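PDB 3H2G: esterase from Xanthomonas oryzae pv. oryzae, which acts as a cell wall-degrading esterase of a rice pathogen, contributing to virulence, and probably cleaves ester bonds in the manner of the alpha/beta hydrolases. Local coordinates for residues V66-G71 against R112-G117; A154-L159 against T164-K169; T181-Q186 against S202-G207. All coordinates share one frame; numbering follows the deposited sequence.

Contact 1: residues V66-G71 against R112-G117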
loop_
_atom_site.group_PDB
_atom_site.type_symbol
_atom_site.label_atom_id
_atom_site.label_comp_id
_atom_site.label_asym_id
_atom_site.label_seq_id
_atom_site.Cartn_x
_atom_site.Cartn_y
_atom_site.Cartn_z
ATOM N N VAL A 66 -10.160 -4.028 7.209
ATOM C CA VAL A 66 -9.823 -4.347 8.585
ATOM C C VAL A 66 -9.985 -3.075 9.409
ATOM O O VAL A 66 -9.738 -1.972 8.923
ATOM C CB VAL A 66 -8.361 -4.875 8.706
ATOM C CG1 VAL A 66 -7.376 -3.848 8.153
ATOM C CG2 VAL A 66 -8.039 -5.188 10.157
ATOM N N LEU A 67 -10.430 -3.235 10.649
ATOM C CA LEU A 67 -10.623 -2.104 11.549
ATOM C C LEU A 67 -10.051 -2.472 12.908
ATOM O O LEU A 67 -10.468 -3.458 13.511
ATOM C CB LEU A 67 -12.116 -1.778 11.684
ATOM C CG LEU A 67 -12.538 -0.812 12.803
ATOM C CD1 LEU A 67 -11.901 0.552 12.582
ATOM C CD2 LEU A 67 -14.061 -0.693 12.824
ATOM N N LEU A 68 -9.086 -1.685 13.375
ATOM C CA LEU A 68 -8.464 -1.915 14.677
ATOM C C LEU A 68 -8.938 -0.803 15.602
ATOM O O LEU A 68 -8.761 0.380 15.302
ATOM C CB LEU A 68 -6.937 -1.899 14.548
ATOM C CG LEU A 68 -6.358 -2.899 13.540
ATOM C CD1 LEU A 68 -4.836 -2.787 13.508
ATOM C CD2 LEU A 68 -6.779 -4.315 13.920
ATOM N N ILE A 69 -9.550 -1.184 16.718
ATOM C CA ILE A 69 -10.080 -0.212 17.669
ATOM C C ILE A 69 -9.370 -0.271 19.013
ATOM O O ILE A 69 -9.317 -1.326 19.650
ATOM C CB ILE A 69 -11.589 -0.454 17.911
ATOM C CG1 ILE A 69 -12.331 -0.496 16.574
ATOM C CG2 ILE A 69 -12.159 0.641 18.807
ATOM C CD1 ILE A 69 -13.815 -0.806 16.705
ATOM N N PRO A 70 -8.813 0.865 19.466
ATOM C CA PRO A 70 -8.114 0.911 20.752
ATOM C C PRO A 70 -9.113 1.115 21.888
ATOM O O PRO A 70 -10.231 1.581 21.666
ATOM C CB PRO A 70 -7.185 2.108 20.590
ATOM C CG PRO A 70 -8.039 3.051 19.800
ATOM C CD PRO A 70 -8.657 2.143 18.744
ATOM N N GLY A 71 -8.699 0.763 23.099
ATOM C CA GLY A 71 -9.554 0.928 24.261
ATOM C C GLY A 71 -8.766 0.576 25.506
ATOM O O GLY A 71 -7.705 -0.041 25.408
ATOM N N ARG A 112 2.249 -1.130 17.195
ATOM C CA ARG A 112 2.814 0.215 17.173
ATOM C C ARG A 112 1.817 1.359 17.049
ATOM O O ARG A 112 2.085 2.465 17.508
ATOM C CB ARG A 112 3.813 0.337 16.021
ATOM C CG ARG A 112 4.909 -0.704 16.021
ATOM C CD ARG A 112 5.840 -0.538 17.206
ATOM N NE ARG A 112 6.957 -1.474 17.120
ATOM C CZ ARG A 112 8.034 -1.430 17.894
ATOM N NH1 ARG A 112 8.148 -0.492 18.827
ATOM N NH2 ARG A 112 9.005 -2.318 17.726
ATOM N N LEU A 113 0.677 1.100 16.420
ATOM C CA LEU A 113 -0.311 2.151 16.204
ATOM C C LEU A 113 -1.597 2.033 17.020
ATOM O O LEU A 113 -1.902 2.911 17.831
ATOM C CB LEU A 113 -0.632 2.227 14.708
ATOM C CG LEU A 113 0.568 2.622 13.832
ATOM C CD1 LEU A 113 0.214 2.470 12.365
ATOM C CD2 LEU A 113 0.982 4.061 14.140
ATOM N N ALA A 114 -2.354 0.960 16.811
ATOM C CA ALA A 114 -3.603 0.778 17.547
ATOM C C ALA A 114 -3.357 0.725 19.053
ATOM O O ALA A 114 -4.171 1.211 19.842
ATOM C CB ALA A 114 -4.304 -0.502 17.089
ATOM N N SER A 115 -2.232 0.136 19.445
ATOM C CA SER A 115 -1.890 0.005 20.859
ATOM C C SER A 115 -1.572 1.352 21.490
ATOM O O SER A 115 -1.468 1.461 22.713
ATOM C CB SER A 115 -0.686 -0.914 21.028
ATOM O OG SER A 115 0.488 -0.288 20.538
ATOM N N GLN A 116 -1.405 2.370 20.652
ATOM C CA GLN A 116 -1.097 3.708 21.130
ATOM C C GLN A 116 -2.271 4.673 20.979
ATOM O O GLN A 116 -2.110 5.884 21.148
ATOM C CB GLN A 116 0.130 4.262 20.399
ATOM C CG GLN A 116 1.431 3.539 20.718
ATOM C CD GLN A 116 1.732 3.482 22.210
ATOM O OE1 GLN A 116 1.426 4.414 22.959
ATOM N NE2 GLN A 116 2.354 2.390 22.645
ATOM N N GLY A 117 -3.444 4.145 20.644
ATOM C CA GLY A 117 -4.620 4.994 20.525
ATOM C C GLY A 117 -5.068 5.377 19.129
ATOM O O GLY A 117 -5.970 6.198 18.975
#

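Contact 2: residues A154-L159 against T164-K169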
loop_
_atom_site.group_PDB
_atom_site.type_symbol
_atom_site.label_atom_id
_atom_site.label_comp_id
_atom_site.label_asym_id
_atom_site.label_seq_id
_atom_site.Cartn_x
_atom_site.Cartn_y
_atom_site.Cartn_z
ATOM N N ALA A 154 -17.135 3.401 5.591
ATOM C CA ALA A 154 -17.826 2.259 6.186
ATOM C C ALA A 154 -17.370 2.019 7.625
ATOM O O ALA A 154 -18.183 1.718 8.500
ATOM C CB ALA A 154 -17.595 1.014 5.341
ATOM N N ALA A 155 -16.070 2.150 7.870
ATOM C CA ALA A 155 -15.536 1.963 9.214
ATOM C C ALA A 155 -16.160 2.978 10.171
ATOM O O ALA A 155 -16.446 2.661 11.324
ATOM C CB ALA A 155 -14.015 2.119 9.204
ATOM N N ARG A 156 -16.364 4.205 9.697
ATOM C CA ARG A 156 -16.965 5.237 10.534
ATOM C C ARG A 156 -18.373 4.839 10.968
ATOM O O ARG A 156 -18.831 5.219 12.050
ATOM C CB ARG A 156 -16.990 6.582 9.795
ATOM C CG ARG A 156 -15.676 7.345 9.915
ATOM C CD ARG A 156 -15.697 8.654 9.132
ATOM N NE ARG A 156 -14.629 9.558 9.554
ATOM C CZ ARG A 156 -14.366 10.724 8.971
ATOM N NH1 ARG A 156 -15.093 11.127 7.940
ATOM N NH2 ARG A 156 -13.388 11.494 9.429
ATOM N N SER A 157 -19.062 4.078 10.124
ATOM C CA SER A 157 -20.404 3.622 10.460
ATOM C C SER A 157 -20.300 2.582 11.575
ATOM O O SER A 157 -21.110 2.568 12.505
ATOM C CB SER A 157 -21.089 3.019 9.232
ATOM O OG SER A 157 -21.302 4.019 8.252
ATOM N N VAL A 158 -19.293 1.717 11.485
ATOM C CA VAL A 158 -19.091 0.706 12.514
ATOM C C VAL A 158 -18.759 1.427 13.820
ATOM O O VAL A 158 -19.297 1.103 14.879
ATOM C CB VAL A 158 -17.920 -0.248 12.160
ATOM C CG1 VAL A 158 -17.659 -1.211 13.318
ATOM C CG2 VAL A 158 -18.249 -1.026 10.896
ATOM N N LEU A 159 -17.877 2.416 13.731
ATOM C CA LEU A 159 -17.463 3.182 14.900
ATOM C C LEU A 159 -18.619 3.971 15.515
ATOM O O LEU A 159 -18.715 4.082 16.739
ATOM C CB LEU A 159 -16.312 4.118 14.521
ATOM C CG LEU A 159 -15.048 3.365 14.087
ATOM C CD1 LEU A 159 -14.142 4.278 13.273
ATOM C CD2 LEU A 159 -14.332 2.824 15.324
ATOM N N THR A 164 -17.615 4.650 19.434
ATOM C CA THR A 164 -16.190 4.847 19.669
ATOM C C THR A 164 -15.920 6.342 19.495
ATOM O O THR A 164 -16.286 6.926 18.479
ATOM C CB THR A 164 -15.338 4.069 18.644
ATOM O OG1 THR A 164 -15.685 2.680 18.689
ATOM C CG2 THR A 164 -13.852 4.230 18.952
ATOM N N PRO A 165 -15.282 6.978 20.485
ATOM C CA PRO A 165 -14.989 8.413 20.397
ATOM C C PRO A 165 -13.858 8.780 19.432
ATOM O O PRO A 165 -12.698 8.441 19.662
ATOM C CB PRO A 165 -14.669 8.779 21.843
ATOM C CG PRO A 165 -13.986 7.547 22.342
ATOM C CD PRO A 165 -14.862 6.434 21.788
ATOM N N LEU A 166 -14.214 9.472 18.352
ATOM C CA LEU A 166 -13.250 9.909 17.345
ATOM C C LEU A 166 -13.006 11.406 17.504
ATOM O O LEU A 166 -13.940 12.166 17.759
ATOM C CB LEU A 166 -13.785 9.616 15.939
ATOM C CG LEU A 166 -14.110 8.148 15.638
ATOM C CD1 LEU A 166 -14.686 8.022 14.234
ATOM C CD2 LEU A 166 -12.851 7.305 15.775
ATOM N N SER A 167 -11.756 11.829 17.344
ATOM C CA SER A 167 -11.406 13.239 17.496
ATOM C C SER A 167 -11.821 14.068 16.289
ATOM O O SER A 167 -12.016 15.281 16.396
ATOM C CB SER A 167 -9.899 13.389 17.709
ATOM O OG SER A 167 -9.186 13.019 16.541
ATOM N N GLY A 168 -11.958 13.409 15.144
ATOM C CA GLY A 168 -12.324 14.107 13.927
ATOM C C GLY A 168 -11.101 14.249 13.040
ATOM O O GLY A 168 -11.211 14.489 11.837
ATOM N N LYS A 169 -9.923 14.097 13.637
ATOM C CA LYS A 169 -8.682 14.202 12.882
ATOM C C LYS A 169 -8.442 12.916 12.102
ATOM O O LYS A 169 -8.672 11.815 12.609
ATOM C CB LYS A 169 -7.506 14.477 13.822
ATOM C CG LYS A 169 -7.624 15.799 14.573
ATOM C CD LYS A 169 -6.371 16.098 15.373
ATOM C CE LYS A 169 -6.557 17.323 16.264
ATOM N NZ LYS A 169 -6.863 18.555 15.495
HETATM O O HOH W 1 -12.723 14.411 9.615
#

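Contact 3: residues T181-Q186 against S202-G207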
loop_
_atom_site.group_PDB
_atom_site.type_symbol
_atom_site.label_atom_id
_atom_site.label_comp_id
_atom_site.label_asym_id
_atom_site.label_seq_id
_atom_site.Cartn_x
_atom_site.Cartn_y
_atom_site.Cartn_z
ATOM N N THR A 181 -0.658 3.886 -2.387
ATOM C CA THR A 181 -2.062 4.002 -2.002
ATOM C C THR A 181 -2.289 5.191 -1.067
ATOM O O THR A 181 -3.208 5.993 -1.266
ATOM C CB THR A 181 -2.544 2.728 -1.275
ATOM O OG1 THR A 181 -2.520 1.621 -2.183
ATOM C CG2 THR A 181 -3.958 2.913 -0.733
ATOM N N ALA A 182 -1.453 5.293 -0.038
ATOM C CA ALA A 182 -1.575 6.375 0.931
ATOM C C ALA A 182 -1.488 7.739 0.257
ATOM O O ALA A 182 -2.319 8.618 0.501
ATOM C CB ALA A 182 -0.487 6.249 1.999
ATOM N N MET A 183 -0.486 7.913 -0.597
ATOM C CA MET A 183 -0.303 9.187 -1.287
ATOM C C MET A 183 -1.431 9.476 -2.275
ATOM O O MET A 183 -1.881 10.621 -2.395
ATOM C CB MET A 183 1.043 9.217 -2.019
ATOM C CG MET A 183 1.344 10.577 -2.654
ATOM S SD MET A 183 2.988 10.706 -3.393
ATOM C CE MET A 183 3.997 10.951 -1.929
ATOM N N ALA A 184 -1.887 8.446 -2.982
ATOM C CA ALA A 184 -2.970 8.619 -3.949
ATOM C C ALA A 184 -4.247 9.021 -3.221
ATOM O O ALA A 184 -5.037 9.833 -3.717
ATOM C CB ALA A 184 -3.194 7.324 -4.731
ATOM N N THR A 185 -4.449 8.442 -2.042
ATOM C CA THR A 185 -5.624 8.747 -1.231
ATOM C C THR A 185 -5.514 10.181 -0.709
ATOM O O THR A 185 -6.499 10.921 -0.667
ATOM C CB THR A 185 -5.740 7.766 -0.038
ATOM O OG1 THR A 185 -5.858 6.423 -0.533
ATOM C CG2 THR A 185 -6.957 8.100 0.812
ATOM N N GLN A 186 -4.310 10.575 -0.314
ATOM C CA GLN A 186 -4.096 11.929 0.184
ATOM C C GLN A 186 -4.412 12.948 -0.907
ATOM O O GLN A 186 -5.073 13.955 -0.661
ATOM C CB GLN A 186 -2.647 12.108 0.632
ATOM C CG GLN A 186 -2.301 13.550 0.962
ATOM C CD GLN A 186 -0.834 13.744 1.283
ATOM O OE1 GLN A 186 -0.037 12.806 1.209
ATOM N NE2 GLN A 186 -0.467 14.972 1.636
ATOM N N SER A 202 0.074 12.741 6.786
ATOM C CA SER A 202 0.192 11.674 5.802
ATOM C C SER A 202 1.631 11.179 5.863
ATOM O O SER A 202 2.564 11.980 5.820
ATOM C CB SER A 202 -0.109 12.200 4.397
ATOM O OG SER A 202 0.016 11.166 3.436
ATOM N N ALA A 203 1.811 9.867 5.972
ATOM C CA ALA A 203 3.155 9.301 6.044
ATOM C C ALA A 203 3.334 8.073 5.154
ATOM O O ALA A 203 3.375 6.939 5.642
ATOM C CB ALA A 203 3.502 8.949 7.501
ATOM N N PRO A 204 3.434 8.280 3.830
ATOM C CA PRO A 204 3.616 7.160 2.895
ATOM C C PRO A 204 4.970 6.511 3.173
ATOM O O PRO A 204 5.957 7.210 3.414
ATOM C CB PRO A 204 3.589 7.839 1.524
ATOM C CG PRO A 204 2.769 9.075 1.760
ATOM C CD PRO A 204 3.263 9.549 3.101
ATOM N N ILE A 205 5.018 5.184 3.128
ATOM C CA ILE A 205 6.253 4.456 3.395
ATOM C C ILE A 205 6.743 3.623 2.207
ATOM O O ILE A 205 6.021 2.780 1.685
ATOM C CB ILE A 205 6.069 3.508 4.605
ATOM C CG1 ILE A 205 5.654 4.313 5.838
ATOM C CG2 ILE A 205 7.359 2.733 4.872
ATOM C CD1 ILE A 205 5.178 3.445 7.000
ATOM N N SER A 206 7.978 3.875 1.788
ATOM C CA SER A 206 8.603 3.135 0.692
ATOM C C SER A 206 7.713 2.919 -0.533
ATOM O O SER A 206 7.687 1.827 -1.109
ATOM C CB SER A 206 9.092 1.783 1.214
ATOM O OG SER A 206 9.917 1.960 2.357
ATOM N N GLY A 207 7.000 3.965 -0.939
ATOM C CA GLY A 207 6.128 3.857 -2.095
ATOM C C GLY A 207 6.762 4.331 -3.394
ATOM O O GLY A 207 7.612 5.222 -3.386
#

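Contact 1: residues V66-G71 against R112-G117
Leu68 and Pro70, both directed from strand 60-71 toward Ala114 and Gly117, pack against a Schellman motif that ends helix 108-114. The strand belongs to the central sheet of this alpha/beta-hydrolase fold, and no hydrogen bond joins the two segments. The apolar part of the contact is one of CB atoms: Leu68 CB makes the closest approach, 3.9 Å from Ala114 CB. With CG beside the backbone N (chi1 -56°), the branches of the leucine run past Ala114, and Leu68 CD1 lies a little further off, 4.3 Å from Ala114 CB. A residue as small as alanine suits this place, since it lets the helix end come close to the strand.

The polar groups are those of the helix terminus. In the Schellman motif Tyr118 N donates to Leu113 O as the outer bond, and Gly117 N to Ala114 O (3.1 Å) as the inner one, which also closes a type I turn. Gly117, with phi at 102°, is the C-prime residue; a side chain at these backbone angles would press on the carbonyl oxygen before it. Further out, Pro70 also touches Cys42 and Cys75, which are disulfide-linked in a structure of this protein.

The third kind of contact is that of the proline. Its rigid, puckered ring packs against the turn: CG sits 3.8 Å from Gly117 C, and Pro70 CB comes to 3.2 Å from Ala114 O.

Contact 2: residues A154-L159 against T164-K169
Leu159 reaches from helix 141-162 to both Thr164 and Leu166, and has the largest share of the contact. Its two methyls divide the work. CD2 lies against the side of Thr164, 3.6 Å from Thr164 OG1 and 3.7 Å from Thr164 CB, whereas CD1 meets Leu166 CD1 at 3.9 Å, the two leucine side chains crossing at about a right angle. Branched apolar chains suit this place, because one leucine can touch two partners at once. Between the backbones Thr164 N donates to Leu159 O over 3.0 Å.

In the next shell a water connects the segments: Arg156 NH2 donates to it (3.0 Å) and it donates to Gly168 O (2.7 Å). Arg156 has its strongest partner in Glu196, whose carbonyl oxygen takes NH1, so the long side chain is held at both terminal nitrogens, NH1 and NH2. Gly168 has phi 105°, a positive value that a residue with a CB would find costly, and just before it Ser167 OG accepts from Lys169 N at 3.2 Å in an ST turn. Behind Leu159 and Leu166 lies Val119 of strand 119-123, and Ile69 touches Leu159 and Thr164. The chain here makes the connection from helix 141-162 into strand 169-175 of a beta-alpha-beta crossover (strand 119-123, helix 141-162, strand 169-175) in the alpha/beta-hydrolase fold.

Contact 3: residues T181-Q186 against S202-G207
Ser202 meets Gln186 through a single hydrogen bond: Ser202 OG donates to Gln186 OE1 at 2.8 Å. The hydroxyl stands above the amide plane, 64° out of it, and is therefore not on a lone pair. It gets there because Ser202 OG is anti to its own backbone N (chi1 180°), while the glutamine chain runs extended to meet it. The amide is held from its other end too, since Gln186 NE2 donates to Glu190 OE2 and Thr328 OG1; with bonds at both ends its rotation is fixed and its buried polar atoms are satisfied. Ala203 points away from the helix, toward Val388 of helix 376-396, and Ser173 OG bonds to its carbonyl oxygen.

Pro204 turns back to the helix, and its ring packs on two successive residues. Pro204 CG lies 4.2 Å from Met183 CB and 4.3 Å from Ala182 CB. A small residue at 182 lets helix 177-192 approach: the axes pass 7.7 Å apart, roughly antiparallel at 147°. These are the helix and the second strand of the beta-alpha-beta unit 169-175, 177-192, 198-205, whose first turn fits a nucleophile elbow touched by Ala182. The side chain of Met183 bends at its last torsion and packs on Leu330 and Trp322. Within the helix, Thr185 OG1 and Thr185 N reach Thr181 O from opposite faces of its plane.

Ile205 faces the other way, onto Cys384 and Ile385, a suitable lining for the buried side of helix 376-396. Ser206 takes up positive backbone angles, and its OG bonds with Thr380 OG1 while its side chain touches His377. Gly207 N donates to Tyr209 OH.

Overall arrangement
Contacts 1 and 2 share strand 60-71, one on each face: Leu68 and Pro70 serve contact 1, whereas Leu67 and Ile69 turn to contact 2, where Leu67 CD2 touches Val158 CG1 at 3.7 Å and Ile69 CD1 touches Leu159 CD2 at 3.9 Å. Their centres lie 12 Å apart. Contact 3 stands about 19 Å from contact 1 and about 21 Å from contact 2, centre to centre, and touches neither; helix 376-396 packs on Leu113 of contact 1 and Ile205 of contact 3. Contact 3 is also the one beside the probable catalytic centre, a Ser176, His377 and Asp336 arrangement consistent with a hydrolase triad, since Ala182 touches the elbow and Ser206 touches His377.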